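Long-range contacts in conserved hypothetical secreted protein (Helicobacter pylori, PDB 4RNZ), which probably acts as a zinc-dependent metalloendopeptidase on peptidoglycan and is a determinant of the bacterium's cell shape: residues A[140-145]-A[155-160]; A[89-94]-A[357-362]; A[238-243]-A[272-277]; A[232-237]-A[278-283]; A[202-207]-A[218-223]. One frame throughout, in Å; residues are numbered along the deposited sequence.

Contact 1: A[140-145]-A[155-160]; sequences VYTRDY and TIKMAM. With PO4 (phosphate ion), chain G.
Val140 faces both Lys157 and Met158 across an antiparallel strand pair, the defining geometry of a classic beta bulge, here between strands 136-146 and 153-163. The backbone bonds show how the extra residue is absorbed. Val140 O is gripped by two donors, Lys157 N at 2.8 Å and Met158 N at 3.2 Å, both in the carbonyl plane, Met158 N on a lone pair. Val140 N in turn gives its hydrogen to Met158 O. Past the bulge regular pairing resumes with the non-hydrogen-bonded pair Tyr141-Ile156, followed by the hydrogen-bonded pair Thr142-Thr155, whose two bonds, Thr142 N to Thr155 O at 2.8 Å and Thr155 N to Thr142 O at 2.9 Å, close the ring.

The side-chain contacts separate by face. Tyr141 meets the partner strand through CB, while its ring leads off; both Tyr141 and Ile156 pack on Leu114 of helix 112-121. On the other face the Thr142 and Thr155 side chains lie alongside, pointing the same way, with Thr142 OG1 3.6 Å from Thr155 CB. Thr142 CG2 reaches Lys157 CG at 4.0 Å, and Phe363 touches both Val140 and Met158. In Met158 the chain runs extended to SD and then bends (chi3 73°), which brings CE within 3.6 Å of Val140 CG2, the valine branch that stands anti to the carbonyl carbon, beside the backbone N.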
# COMPACT_ATOMS: atom_id res chain seq x y z
N VAL A 140 15.83 3.57 -7.28
CA VAL A 140 15.83 4.68 -6.37
C VAL A 140 14.56 4.56 -5.54
O VAL A 140 13.45 4.54 -6.08
CB VAL A 140 15.78 6.03 -7.06
CG1 VAL A 140 15.76 7.14 -6.01
CG2 VAL A 140 16.97 6.20 -8.00
N TYR A 141 14.71 4.46 -4.22
CA TYR A 141 13.53 4.24 -3.38
C TYR A 141 13.63 4.97 -2.07
O TYR A 141 14.73 5.23 -1.56
CB TYR A 141 13.34 2.76 -3.08
CG TYR A 141 14.44 2.12 -2.29
CD1 TYR A 141 15.60 1.69 -2.90
CD2 TYR A 141 14.32 1.94 -0.92
CE1 TYR A 141 16.59 1.06 -2.18
CE2 TYR A 141 15.32 1.33 -0.19
CZ TYR A 141 16.46 0.89 -0.83
OH TYR A 141 17.46 0.27 -0.13
N THR A 142 12.46 5.27 -1.51
CA THR A 142 12.37 5.88 -0.20
C THR A 142 11.76 4.92 0.79
O THR A 142 11.07 3.96 0.42
CB THR A 142 11.54 7.16 -0.21
OG1 THR A 142 10.18 6.87 -0.52
CG2 THR A 142 12.09 8.16 -1.21
N ARG A 143 12.06 5.18 2.05
CA ARG A 143 11.51 4.40 3.16
C ARG A 143 11.13 5.42 4.24
O ARG A 143 11.78 6.49 4.33
CB ARG A 143 12.60 3.47 3.64
CG ARG A 143 12.20 2.09 4.04
CD ARG A 143 13.39 1.35 4.69
NE ARG A 143 14.35 0.67 3.80
CZ ARG A 143 14.07 -0.39 3.03
NH1 ARG A 143 12.84 -0.85 2.97
NH2 ARG A 143 15.03 -0.98 2.29
N ASP A 144 10.07 5.15 5.00
CA ASP A 144 9.62 6.09 6.03
C ASP A 144 10.02 5.55 7.41
O ASP A 144 9.98 4.35 7.64
CB ASP A 144 8.12 6.34 5.96
CG ASP A 144 7.69 7.10 4.73
OD1 ASP A 144 8.50 7.78 4.08
OD2 ASP A 144 6.50 7.05 4.43
N TYR A 145 10.42 6.46 8.30
CA TYR A 145 10.98 6.09 9.61
C TYR A 145 10.29 6.84 10.74
O TYR A 145 10.00 8.03 10.61
CB TYR A 145 12.46 6.45 9.66
CG TYR A 145 13.32 5.63 8.74
CD1 TYR A 145 13.40 5.94 7.38
CD2 TYR A 145 14.04 4.56 9.21
CE1 TYR A 145 14.19 5.18 6.52
CE2 TYR A 145 14.84 3.80 8.36
CZ TYR A 145 14.90 4.10 7.02
OH TYR A 145 15.71 3.33 6.17
N THR A 155 8.90 2.82 -1.07
CA THR A 155 8.30 3.35 -2.25
C THR A 155 9.38 3.47 -3.32
O THR A 155 10.42 4.14 -3.10
CB THR A 155 7.66 4.73 -1.95
OG1 THR A 155 6.66 4.57 -0.95
CG2 THR A 155 7.01 5.31 -3.18
N ILE A 156 9.15 2.82 -4.47
CA ILE A 156 10.06 2.95 -5.61
C ILE A 156 9.77 4.22 -6.37
O ILE A 156 8.66 4.40 -6.85
CB ILE A 156 9.93 1.75 -6.57
CG1 ILE A 156 10.45 0.49 -5.88
CG2 ILE A 156 10.65 2.03 -7.88
CD1 ILE A 156 10.14 -0.79 -6.62
N LYS A 157 10.76 5.11 -6.45
CA LYS A 157 10.61 6.34 -7.21
C LYS A 157 11.01 6.16 -8.67
O LYS A 157 10.40 6.72 -9.56
CB LYS A 157 11.47 7.46 -6.61
CG LYS A 157 11.25 7.72 -5.12
CD LYS A 157 9.78 7.82 -4.72
CE LYS A 157 9.04 8.93 -5.45
NZ LYS A 157 9.64 10.27 -5.24
N MET A 158 12.08 5.39 -8.88
CA MET A 158 12.56 5.04 -10.22
C MET A 158 13.19 3.66 -10.19
O MET A 158 13.86 3.26 -9.21
CB MET A 158 13.58 6.05 -10.71
CG MET A 158 14.13 5.72 -12.09
SD MET A 158 15.45 6.82 -12.62
CE MET A 158 16.80 6.30 -11.61
N ALA A 159 12.97 2.90 -11.26
CA ALA A 159 13.73 1.69 -11.46
C ALA A 159 14.17 1.57 -12.90
O ALA A 159 13.58 2.18 -13.79
CB ALA A 159 12.93 0.47 -11.03
N MET A 160 15.23 0.81 -13.11
CA MET A 160 15.79 0.56 -14.44
C MET A 160 16.40 -0.84 -14.46
O MET A 160 17.10 -1.26 -13.51
CB MET A 160 16.85 1.60 -14.80
CG MET A 160 17.40 1.47 -16.22
SD MET A 160 18.70 0.24 -16.40
CE MET A 160 20.08 1.15 -15.74
P PO4 G . 18.65 2.47 7.60
O1 PO4 G . 17.37 1.90 7.01
O2 PO4 G . 19.53 1.30 7.99
O3 PO4 G . 18.38 3.32 8.82
O4 PO4 G . 19.41 3.36 6.65

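Contact 2: A[89-94]-A[357-362]; sequences KEKTLL and FYLLEG. With PO4 (phosphate ion), chain G.
Thr92 turns OG1 anti to its carbonyl carbon (chi1 -57°), which sets the hydroxyl against Gly362 O, and Leu359 has CG anti to its backbone N (chi1 -175°), where that atom meets the aliphatic part of Lys91. The Thr92 hydroxyl donates to Gly362 O at 3.0 Å, tilted out of that carbonyl's plane, and so ties down the residue just past the strand end. Gly362 N, approaching from above the carbonyl plane, donates to Glu90 O at 2.8 Å.

The Lys91 and Leu359 side chains, on one face, cross at an angle, with Lys91 CD 3.8 Å from Leu359 CG. Beyond CD the lysine chain bends, and NZ bonds a phosphate oxygen, O4, at 3.1 Å; Lys89 NZ holds O3 of the same ion at 2.8 Å. This phosphate probably came from the crystallisation liquor. Leu93, on the Lys91 and Leu359 face, packs on Ala108 of helix 101-109. The opposite face carries Leu94 and Leu360, whose CD1 atoms meet at 3.8 Å.

Paired backbone bonds, Thr92 with Leu360 and Leu94 with Tyr358, complete the ladder. The arrangement is that of an antiparallel sheet extended by a strand from far along the chain: 357-361 lies along 87-96, whose other neighbour is 136-146.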
# COMPACT_ATOMS: atom_id res chain seq x y z
N LYS A 89 13.86 8.59 4.13
CA LYS A 89 15.21 8.47 3.57
C LYS A 89 15.16 7.93 2.14
O LYS A 89 14.42 6.98 1.86
CB LYS A 89 16.06 7.50 4.36
CG LYS A 89 16.20 7.79 5.84
CD LYS A 89 17.17 6.80 6.44
CE LYS A 89 17.21 6.89 7.96
NZ LYS A 89 18.35 6.07 8.46
N GLU A 90 15.98 8.48 1.26
CA GLU A 90 16.09 8.03 -0.12
C GLU A 90 17.42 7.34 -0.33
O GLU A 90 18.46 7.82 0.15
CB GLU A 90 15.95 9.22 -1.06
CG GLU A 90 15.88 8.88 -2.54
CD GLU A 90 15.86 10.12 -3.39
OE1 GLU A 90 16.70 11.01 -3.15
OE2 GLU A 90 14.99 10.23 -4.26
N LYS A 91 17.39 6.22 -1.05
CA LYS A 91 18.59 5.46 -1.41
C LYS A 91 18.57 5.11 -2.88
O LYS A 91 17.50 5.04 -3.50
CB LYS A 91 18.71 4.16 -0.62
CG LYS A 91 18.91 4.37 0.87
CD LYS A 91 19.51 3.16 1.55
CE LYS A 91 20.17 3.56 2.87
NZ LYS A 91 19.20 4.28 3.74
N THR A 92 19.76 4.84 -3.41
CA THR A 92 19.91 4.29 -4.74
C THR A 92 20.64 2.97 -4.72
O THR A 92 21.83 2.90 -4.36
CB THR A 92 20.66 5.26 -5.66
OG1 THR A 92 19.95 6.50 -5.69
CG2 THR A 92 20.75 4.70 -7.09
N LEU A 93 19.94 1.92 -5.11
CA LEU A 93 20.55 0.63 -5.32
C LEU A 93 21.04 0.53 -6.77
O LEU A 93 20.26 0.72 -7.71
CB LEU A 93 19.53 -0.49 -5.08
CG LEU A 93 19.97 -1.91 -5.41
CD1 LEU A 93 21.17 -2.34 -4.56
CD2 LEU A 93 18.80 -2.84 -5.17
N LEU A 94 22.33 0.25 -6.92
CA LEU A 94 22.91 -0.12 -8.22
C LEU A 94 23.41 -1.57 -8.16
O LEU A 94 24.15 -1.96 -7.25
CB LEU A 94 24.06 0.80 -8.56
CG LEU A 94 23.79 2.30 -8.53
CD1 LEU A 94 25.11 3.03 -8.76
CD2 LEU A 94 22.76 2.71 -9.57
N PHE A 357 27.36 -4.73 -6.24
CA PHE A 357 26.28 -3.80 -5.94
C PHE A 357 26.76 -2.60 -5.15
O PHE A 357 27.81 -2.64 -4.53
CB PHE A 357 25.19 -4.52 -5.15
CG PHE A 357 25.56 -4.79 -3.73
CD1 PHE A 357 25.38 -3.82 -2.75
CD2 PHE A 357 26.08 -6.03 -3.36
CE1 PHE A 357 25.70 -4.08 -1.43
CE2 PHE A 357 26.41 -6.29 -2.04
CZ PHE A 357 26.22 -5.32 -1.07
N TYR A 358 25.97 -1.53 -5.20
CA TYR A 358 26.16 -0.32 -4.41
C TYR A 358 24.80 0.09 -3.85
O TYR A 358 23.83 0.12 -4.58
CB TYR A 358 26.69 0.82 -5.28
CG TYR A 358 28.11 0.61 -5.71
CD1 TYR A 358 28.38 -0.09 -6.87
CD2 TYR A 358 29.18 1.07 -4.94
CE1 TYR A 358 29.68 -0.33 -7.27
CE2 TYR A 358 30.49 0.85 -5.33
CZ TYR A 358 30.73 0.15 -6.50
OH TYR A 358 32.02 -0.12 -6.93
N LEU A 359 24.76 0.41 -2.56
CA LEU A 359 23.58 0.98 -1.93
C LEU A 359 24.00 2.34 -1.44
O LEU A 359 24.73 2.47 -0.45
CB LEU A 359 23.08 0.09 -0.79
CG LEU A 359 21.75 0.57 -0.16
CD1 LEU A 359 20.64 0.58 -1.21
CD2 LEU A 359 21.38 -0.32 1.02
N LEU A 360 23.52 3.35 -2.14
CA LEU A 360 23.99 4.71 -2.01
C LEU A 360 22.98 5.57 -1.33
O LEU A 360 21.75 5.41 -1.51
CB LEU A 360 24.20 5.30 -3.39
CG LEU A 360 25.15 4.50 -4.27
CD1 LEU A 360 25.26 5.21 -5.61
CD2 LEU A 360 26.50 4.33 -3.58
N GLU A 361 23.50 6.53 -0.59
CA GLU A 361 22.67 7.48 0.12
C GLU A 361 22.18 8.51 -0.86
O GLU A 361 22.97 9.06 -1.62
CB GLU A 361 23.50 8.14 1.21
CG GLU A 361 22.66 8.81 2.27
CD GLU A 361 23.53 9.48 3.31
OE1 GLU A 361 24.24 10.44 2.94
OE2 GLU A 361 23.50 9.04 4.47
N GLY A 362 20.89 8.68 -0.94
CA GLY A 362 20.32 9.70 -1.73
C GLY A 362 20.48 9.41 -3.21
O GLY A 362 20.91 8.35 -3.56
P PO4 G . 18.65 2.47 7.60
O1 PO4 G . 17.37 1.90 7.01
O2 PO4 G . 19.53 1.30 7.99
O3 PO4 G . 18.38 3.32 8.82
O4 PO4 G . 19.41 3.36 6.65

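Contact 3: A[238-243]-A[272-277]; sequences GRVGFM and NGLKKG
Met243 lays its thioether over the backbone of Leu274 and Lys275, with SD 3.6 Å from Lys275 CA and 3.9 Å from Leu274 CG. Its chain is extended throughout, CG being anti to the backbone N (chi1 177°), and this carries the sulfur out from the strand to the loop. Leu274 is held from a second direction as well: its CD1 meets Val240 CG2 at 3.9 Å, the two side chains crossing, and Val253 and Val280 also touch it. Val240 CB rests on Lys275 O at 3.5 Å.

These residues join strand 238-243, part of the large antiparallel sheet of the M23 peptidase domain, to the loop that leads into its neighbouring strand 279-280. The backbone angles of Lys276 and Gly277 are close to those of a type II beta turn, a geometry in which the positive phi of Gly277 is readily adopted. Gly277 N donates to Val240 O at 2.9 Å.

The next polar grip comes from a side chain. Arg239 runs fully extended to its guanidinium and gives NE to Gly277 O at 3.0 Å, the oxygen lying at the edge of the flat group though tilted 18° from its plane. Lys276, the first corner residue of the turn, drapes CG, CD and CE across Gly241 O, with CG at 3.2 Å.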
# COMPACT_ATOMS: atom_id res chain seq x y z
N GLY A 238 -7.67 -12.94 -8.59
CA GLY A 238 -6.82 -12.99 -7.40
C GLY A 238 -7.11 -14.16 -6.51
O GLY A 238 -7.80 -15.10 -6.91
N ARG A 239 -6.59 -14.07 -5.29
CA ARG A 239 -6.77 -15.13 -4.29
C ARG A 239 -7.35 -14.56 -3.01
O ARG A 239 -6.88 -13.52 -2.52
CB ARG A 239 -5.44 -15.83 -3.99
CG ARG A 239 -5.64 -17.16 -3.27
CD ARG A 239 -4.33 -17.91 -3.10
NE ARG A 239 -4.54 -19.23 -2.49
CZ ARG A 239 -3.57 -20.10 -2.22
NH1 ARG A 239 -2.31 -19.81 -2.52
NH2 ARG A 239 -3.86 -21.28 -1.67
N VAL A 240 -8.35 -15.23 -2.47
CA VAL A 240 -8.97 -14.79 -1.23
C VAL A 240 -7.99 -14.94 -0.08
O VAL A 240 -7.46 -16.01 0.12
CB VAL A 240 -10.23 -15.59 -0.91
CG1 VAL A 240 -10.84 -15.15 0.43
CG2 VAL A 240 -11.25 -15.41 -2.01
N GLY A 241 -7.76 -13.87 0.66
CA GLY A 241 -6.86 -13.90 1.83
C GLY A 241 -7.67 -14.03 3.09
O GLY A 241 -7.47 -14.93 3.88
N PHE A 242 -8.59 -13.11 3.29
CA PHE A 242 -9.45 -13.15 4.45
C PHE A 242 -10.89 -13.13 3.97
O PHE A 242 -11.23 -12.53 2.94
CB PHE A 242 -9.18 -11.95 5.37
CG PHE A 242 -10.15 -11.85 6.52
CD1 PHE A 242 -11.36 -11.18 6.39
CD2 PHE A 242 -9.84 -12.43 7.76
CE1 PHE A 242 -12.25 -11.08 7.44
CE2 PHE A 242 -10.73 -12.33 8.82
CZ PHE A 242 -11.94 -11.67 8.66
N MET A 243 -11.73 -13.76 4.74
CA MET A 243 -13.12 -13.83 4.46
C MET A 243 -13.83 -14.09 5.79
O MET A 243 -13.66 -15.15 6.39
CB MET A 243 -13.32 -14.96 3.49
CG MET A 243 -14.74 -15.20 3.14
SD MET A 243 -14.76 -16.56 1.98
CE MET A 243 -16.48 -16.97 2.17
N ASN A 272 -21.63 -18.96 -2.12
CA ASN A 272 -21.43 -20.38 -1.82
C ASN A 272 -20.09 -20.96 -2.29
O ASN A 272 -19.72 -20.84 -3.46
CB ASN A 272 -22.56 -21.21 -2.43
CG ASN A 272 -22.61 -22.62 -1.86
OD1 ASN A 272 -21.86 -23.51 -2.28
ND2 ASN A 272 -23.47 -22.83 -0.87
N GLY A 273 -19.36 -21.58 -1.37
CA GLY A 273 -18.13 -22.26 -1.75
C GLY A 273 -16.91 -21.37 -1.83
O GLY A 273 -15.80 -21.86 -2.00
N LEU A 274 -17.09 -20.06 -1.69
CA LEU A 274 -15.94 -19.18 -1.61
C LEU A 274 -15.24 -19.42 -0.27
O LEU A 274 -15.90 -19.47 0.75
CB LEU A 274 -16.40 -17.72 -1.70
CG LEU A 274 -15.29 -16.70 -1.85
CD1 LEU A 274 -14.65 -16.83 -3.23
CD2 LEU A 274 -15.83 -15.29 -1.62
N LYS A 275 -13.92 -19.54 -0.27
CA LYS A 275 -13.19 -19.61 1.01
C LYS A 275 -11.79 -19.06 0.92
O LYS A 275 -11.21 -18.90 -0.17
CB LYS A 275 -13.16 -21.05 1.55
CG LYS A 275 -12.26 -21.98 0.75
CD LYS A 275 -12.61 -23.45 0.93
CE LYS A 275 -12.03 -24.27 -0.22
NZ LYS A 275 -12.11 -25.75 -0.02
N LYS A 276 -11.23 -18.80 2.10
CA LYS A 276 -9.82 -18.51 2.23
C LYS A 276 -9.01 -19.38 1.28
O LYS A 276 -9.22 -20.59 1.18
CB LYS A 276 -9.40 -18.76 3.68
CG LYS A 276 -8.17 -18.01 4.12
CD LYS A 276 -8.21 -17.78 5.62
CE LYS A 276 -6.98 -17.06 6.14
NZ LYS A 276 -5.72 -17.51 5.49
N GLY A 277 -8.09 -18.76 0.55
CA GLY A 277 -7.35 -19.48 -0.47
C GLY A 277 -8.04 -19.71 -1.81
O GLY A 277 -7.37 -20.13 -2.76

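Contact 4: A[232-237]-A[278-283]; sequences IHSASD and SFVKKG
Lys282 lies across the loop 234-237, which connects strands 231-233 and 238-243 of the M23 peptidase fold. Its CB sits 3.7 Å from both Ser236 C and Asp237 OD1. CG then reaches Ala235 O at 3.6 Å, and CD comes closer to that oxygen, at 3.2 Å. There the chain bends (chi3 86°), sending CE off from the loop, and NZ ends in a hydrogen bond to Leu190 O.

The backbone on each side of this lysine is pinned. Lys282 N donates almost straight to Asp237 OD1 at 2.8 Å, using the carboxylate's anti lone pair, and Gly283 N donates to Ser234 O. Val280 CG2 lies 3.7 Å from Ser234 OG, and Val280 also touches Val240 of strand 238-243.

At the other end, His233 offers ND1 to Gly283 O at 2.8 Å; the oxygen lies in the imidazole plane, with the N-H directed at it at 174°, yet the ring nitrogen stands 48° out of the carbonyl plane.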
# COMPACT_ATOMS: atom_id res chain seq x y z
N ILE A 232 -22.25 -8.70 -5.77
CA ILE A 232 -20.90 -8.14 -5.73
C ILE A 232 -20.01 -9.09 -6.50
O ILE A 232 -20.00 -10.31 -6.25
CB ILE A 232 -20.38 -7.99 -4.29
CG1 ILE A 232 -21.33 -7.08 -3.48
CG2 ILE A 232 -18.96 -7.40 -4.29
CD1 ILE A 232 -21.10 -7.14 -1.98
N HIS A 233 -19.29 -8.52 -7.46
CA HIS A 233 -18.41 -9.24 -8.35
C HIS A 233 -16.98 -8.78 -8.12
O HIS A 233 -16.73 -7.58 -7.94
CB HIS A 233 -18.78 -8.96 -9.80
CG HIS A 233 -20.15 -9.43 -10.19
ND1 HIS A 233 -20.35 -10.49 -11.04
CD2 HIS A 233 -21.38 -8.97 -9.85
CE1 HIS A 233 -21.65 -10.68 -11.19
NE2 HIS A 233 -22.29 -9.77 -10.49
N SER A 234 -16.04 -9.70 -8.17
CA SER A 234 -14.62 -9.35 -8.00
C SER A 234 -14.15 -8.40 -9.09
O SER A 234 -14.35 -8.65 -10.27
CB SER A 234 -13.73 -10.61 -8.05
OG SER A 234 -12.36 -10.26 -7.88
N ALA A 235 -13.50 -7.31 -8.69
CA ALA A 235 -13.00 -6.33 -9.64
C ALA A 235 -11.79 -6.83 -10.39
O ALA A 235 -11.37 -6.18 -11.36
CB ALA A 235 -12.63 -5.06 -8.92
N SER A 236 -11.22 -7.96 -9.94
CA SER A 236 -10.01 -8.52 -10.52
C SER A 236 -9.90 -10.03 -10.30
O SER A 236 -10.66 -10.62 -9.52
CB SER A 236 -8.78 -7.89 -9.87
OG SER A 236 -8.65 -8.33 -8.52
N ASP A 237 -8.93 -10.62 -10.97
CA ASP A 237 -8.46 -11.94 -10.61
C ASP A 237 -7.80 -11.81 -9.27
O ASP A 237 -7.37 -10.71 -8.88
CB ASP A 237 -7.40 -12.46 -11.58
CG ASP A 237 -7.95 -12.81 -12.95
OD1 ASP A 237 -9.18 -12.72 -13.19
OD2 ASP A 237 -7.12 -13.20 -13.77
N SER A 278 -9.34 -19.44 -1.94
CA SER A 278 -10.00 -19.61 -3.25
C SER A 278 -9.35 -18.70 -4.27
O SER A 278 -9.05 -17.56 -3.96
CB SER A 278 -11.49 -19.26 -3.21
OG SER A 278 -12.25 -20.15 -2.41
N PHE A 279 -9.10 -19.22 -5.46
CA PHE A 279 -8.75 -18.38 -6.58
C PHE A 279 -10.04 -17.85 -7.20
O PHE A 279 -10.98 -18.62 -7.41
CB PHE A 279 -7.91 -19.14 -7.59
CG PHE A 279 -6.51 -19.38 -7.13
CD1 PHE A 279 -6.24 -20.38 -6.19
CD2 PHE A 279 -5.46 -18.60 -7.59
CE1 PHE A 279 -4.94 -20.60 -5.75
CE2 PHE A 279 -4.17 -18.82 -7.15
CZ PHE A 279 -3.91 -19.81 -6.23
N VAL A 280 -10.09 -16.54 -7.44
CA VAL A 280 -11.26 -15.89 -8.09
C VAL A 280 -10.90 -15.23 -9.40
O VAL A 280 -9.76 -14.83 -9.62
CB VAL A 280 -11.92 -14.83 -7.19
CG1 VAL A 280 -12.23 -15.40 -5.80
CG2 VAL A 280 -11.05 -13.59 -7.08
N LYS A 281 -11.91 -15.08 -10.28
CA LYS A 281 -11.69 -14.42 -11.55
C LYS A 281 -12.37 -13.08 -11.53
O LYS A 281 -13.38 -12.91 -10.87
CB LYS A 281 -12.26 -15.26 -12.69
CG LYS A 281 -11.37 -16.41 -13.10
CD LYS A 281 -11.85 -16.96 -14.44
CE LYS A 281 -11.15 -18.25 -14.80
NZ LYS A 281 -9.68 -18.04 -14.93
N LYS A 282 -11.81 -12.14 -12.28
CA LYS A 282 -12.47 -10.89 -12.48
C LYS A 282 -13.89 -11.18 -12.98
O LYS A 282 -14.07 -11.99 -13.88
CB LYS A 282 -11.70 -10.03 -13.48
CG LYS A 282 -12.37 -8.69 -13.74
CD LYS A 282 -11.40 -7.63 -14.24
CE LYS A 282 -11.25 -7.70 -15.73
NZ LYS A 282 -10.49 -6.50 -16.20
N GLY A 283 -14.89 -10.57 -12.34
CA GLY A 283 -16.29 -10.72 -12.72
C GLY A 283 -17.03 -11.80 -11.98
O GLY A 283 -18.24 -11.94 -12.11

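Contact 5: A[202-207]-A[218-223]; sequences SPFSYG and PHYGVD. With ZN (zinc ion), chain B.
Ser202 to Gly207 and Pro218 to Asp223 run antiparallel as two short ladders, bridged at Ser202-Asp223, where Asp223 N donates to Ser202 O at 2.9 Å, and at Ser205-His219, with the register shifting by one between them.

His219 links the two segments to the metal. Its NE2 binds the zinc ion at 2.0 Å, and on the other side of the ring ND1 donates to Pro203 O at 2.9 Å. That oxygen lies in the imidazole plane, so this second-shell carbonyl helps fix the ring's rotation. Asp223 OD1 takes another zinc position at 2.0 Å, in the HxxxD pattern of M23 peptidases; His301 and Glu34 complete the site. Phe204 presents a face to His219 O, and its CZ meets Tyr220 CD1 at 4.2 Å. One water bridges Tyr220 OH and Tyr206 O.

Around these paired segments, strand 222-225 passes into the peptidase sheet beside 299-306, strand 309-311 touches Phe204 and Tyr220 through Pro310, and strand 66-73 meets Pro218 and Tyr220 through Leu66.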
# COMPACT_ATOMS: atom_id res chain seq x y z
N SER A 202 -19.68 8.01 -0.84
CA SER A 202 -18.49 8.58 -0.24
C SER A 202 -17.26 8.14 -1.02
O SER A 202 -16.95 6.95 -1.04
CB SER A 202 -18.37 8.17 1.23
OG SER A 202 -17.30 8.88 1.84
N PRO A 203 -16.58 9.08 -1.67
CA PRO A 203 -15.41 8.67 -2.44
C PRO A 203 -14.19 8.47 -1.55
O PRO A 203 -14.22 8.67 -0.34
CB PRO A 203 -15.20 9.86 -3.39
CG PRO A 203 -15.66 11.04 -2.60
CD PRO A 203 -16.81 10.54 -1.76
N PHE A 204 -13.11 8.05 -2.18
CA PHE A 204 -11.83 7.90 -1.51
C PHE A 204 -11.32 9.25 -1.12
O PHE A 204 -11.39 10.18 -1.90
CB PHE A 204 -10.84 7.24 -2.47
CG PHE A 204 -9.49 6.98 -1.86
CD1 PHE A 204 -8.50 7.97 -1.85
CD2 PHE A 204 -9.23 5.76 -1.26
CE1 PHE A 204 -7.25 7.72 -1.28
CE2 PHE A 204 -7.97 5.50 -0.68
CZ PHE A 204 -6.99 6.48 -0.70
N SER A 205 -10.74 9.35 0.07
CA SER A 205 -10.07 10.57 0.50
C SER A 205 -8.89 10.30 1.46
O SER A 205 -9.00 9.51 2.41
CB SER A 205 -11.08 11.51 1.18
OG SER A 205 -10.42 12.66 1.65
N TYR A 206 -7.77 10.93 1.18
CA TYR A 206 -6.65 10.96 2.13
C TYR A 206 -6.95 11.83 3.34
O TYR A 206 -6.36 11.63 4.40
CB TYR A 206 -5.36 11.44 1.44
CG TYR A 206 -4.82 10.43 0.46
CD1 TYR A 206 -4.40 9.19 0.90
CD2 TYR A 206 -4.74 10.72 -0.92
CE1 TYR A 206 -3.91 8.25 0.02
CE2 TYR A 206 -4.23 9.78 -1.80
CZ TYR A 206 -3.82 8.55 -1.32
OH TYR A 206 -3.34 7.59 -2.16
N GLY A 207 -7.88 12.76 3.18
CA GLY A 207 -8.25 13.70 4.24
C GLY A 207 -7.23 14.81 4.46
O GLY A 207 -7.26 15.46 5.50
N PRO A 218 -10.74 11.35 6.27
CA PRO A 218 -10.07 10.29 5.50
C PRO A 218 -10.96 9.08 5.28
O PRO A 218 -11.51 8.55 6.23
CB PRO A 218 -8.88 9.89 6.37
CG PRO A 218 -8.83 10.88 7.47
CD PRO A 218 -10.21 11.43 7.64
N HIS A 219 -11.08 8.63 4.03
CA HIS A 219 -11.89 7.43 3.71
C HIS A 219 -11.12 6.55 2.74
O HIS A 219 -10.87 6.94 1.61
CB HIS A 219 -13.24 7.85 3.14
CG HIS A 219 -14.14 6.70 2.79
ND1 HIS A 219 -14.73 6.58 1.55
CD2 HIS A 219 -14.53 5.63 3.51
CE1 HIS A 219 -15.47 5.49 1.53
NE2 HIS A 219 -15.38 4.90 2.71
N TYR A 220 -10.72 5.36 3.20
CA TYR A 220 -9.77 4.54 2.47
C TYR A 220 -10.45 3.50 1.56
O TYR A 220 -10.03 2.35 1.48
CB TYR A 220 -8.78 3.90 3.44
CG TYR A 220 -7.83 4.88 4.12
CD1 TYR A 220 -7.29 5.96 3.43
CD2 TYR A 220 -7.45 4.71 5.45
CE1 TYR A 220 -6.41 6.85 4.05
CE2 TYR A 220 -6.58 5.59 6.09
CZ TYR A 220 -6.06 6.66 5.38
OH TYR A 220 -5.19 7.54 5.97
N GLY A 221 -11.48 3.93 0.84
CA GLY A 221 -12.19 3.09 -0.11
C GLY A 221 -13.25 3.94 -0.77
O GLY A 221 -13.26 5.15 -0.63
N VAL A 222 -14.12 3.30 -1.53
CA VAL A 222 -15.26 3.97 -2.17
C VAL A 222 -16.48 3.29 -1.58
O VAL A 222 -16.54 2.07 -1.53
CB VAL A 222 -15.26 3.77 -3.69
CG1 VAL A 222 -16.51 4.40 -4.31
CG2 VAL A 222 -14.01 4.34 -4.30
N ASP A 223 -17.43 4.10 -1.12
CA ASP A 223 -18.72 3.58 -0.66
C ASP A 223 -19.71 3.69 -1.80
O ASP A 223 -19.97 4.77 -2.32
CB ASP A 223 -19.22 4.36 0.56
CG ASP A 223 -18.43 4.05 1.81
OD1 ASP A 223 -17.66 3.07 1.80
OD2 ASP A 223 -18.57 4.77 2.80
ZN ZN B . -16.25 3.19 3.19
O HOH W 1 -4.41 9.70 4.57

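The five contacts form two clusters and a zinc centre. Contacts 1 and 2 build one sheet, with strand 87-96 between 136-146 and 357-361; Tyr141 O and Lys91 N, 2.9 Å apart, join them. Contact 1 is nested inside the long loop that contact 2 closes. Contacts 3 and 4, centres about 10 Å apart, share the 238-243/279-280 ladder, where Gly238 O lies 2.8 Å from Val280 N. Contact 5 carries the zinc site, its centre about 22 Å from that of contact 4 and 25 Å from those of contacts 1 and 3. Glu34, from the N-terminal part of the chain, occupies a zinc position there, consistent with a latent form of the enzyme.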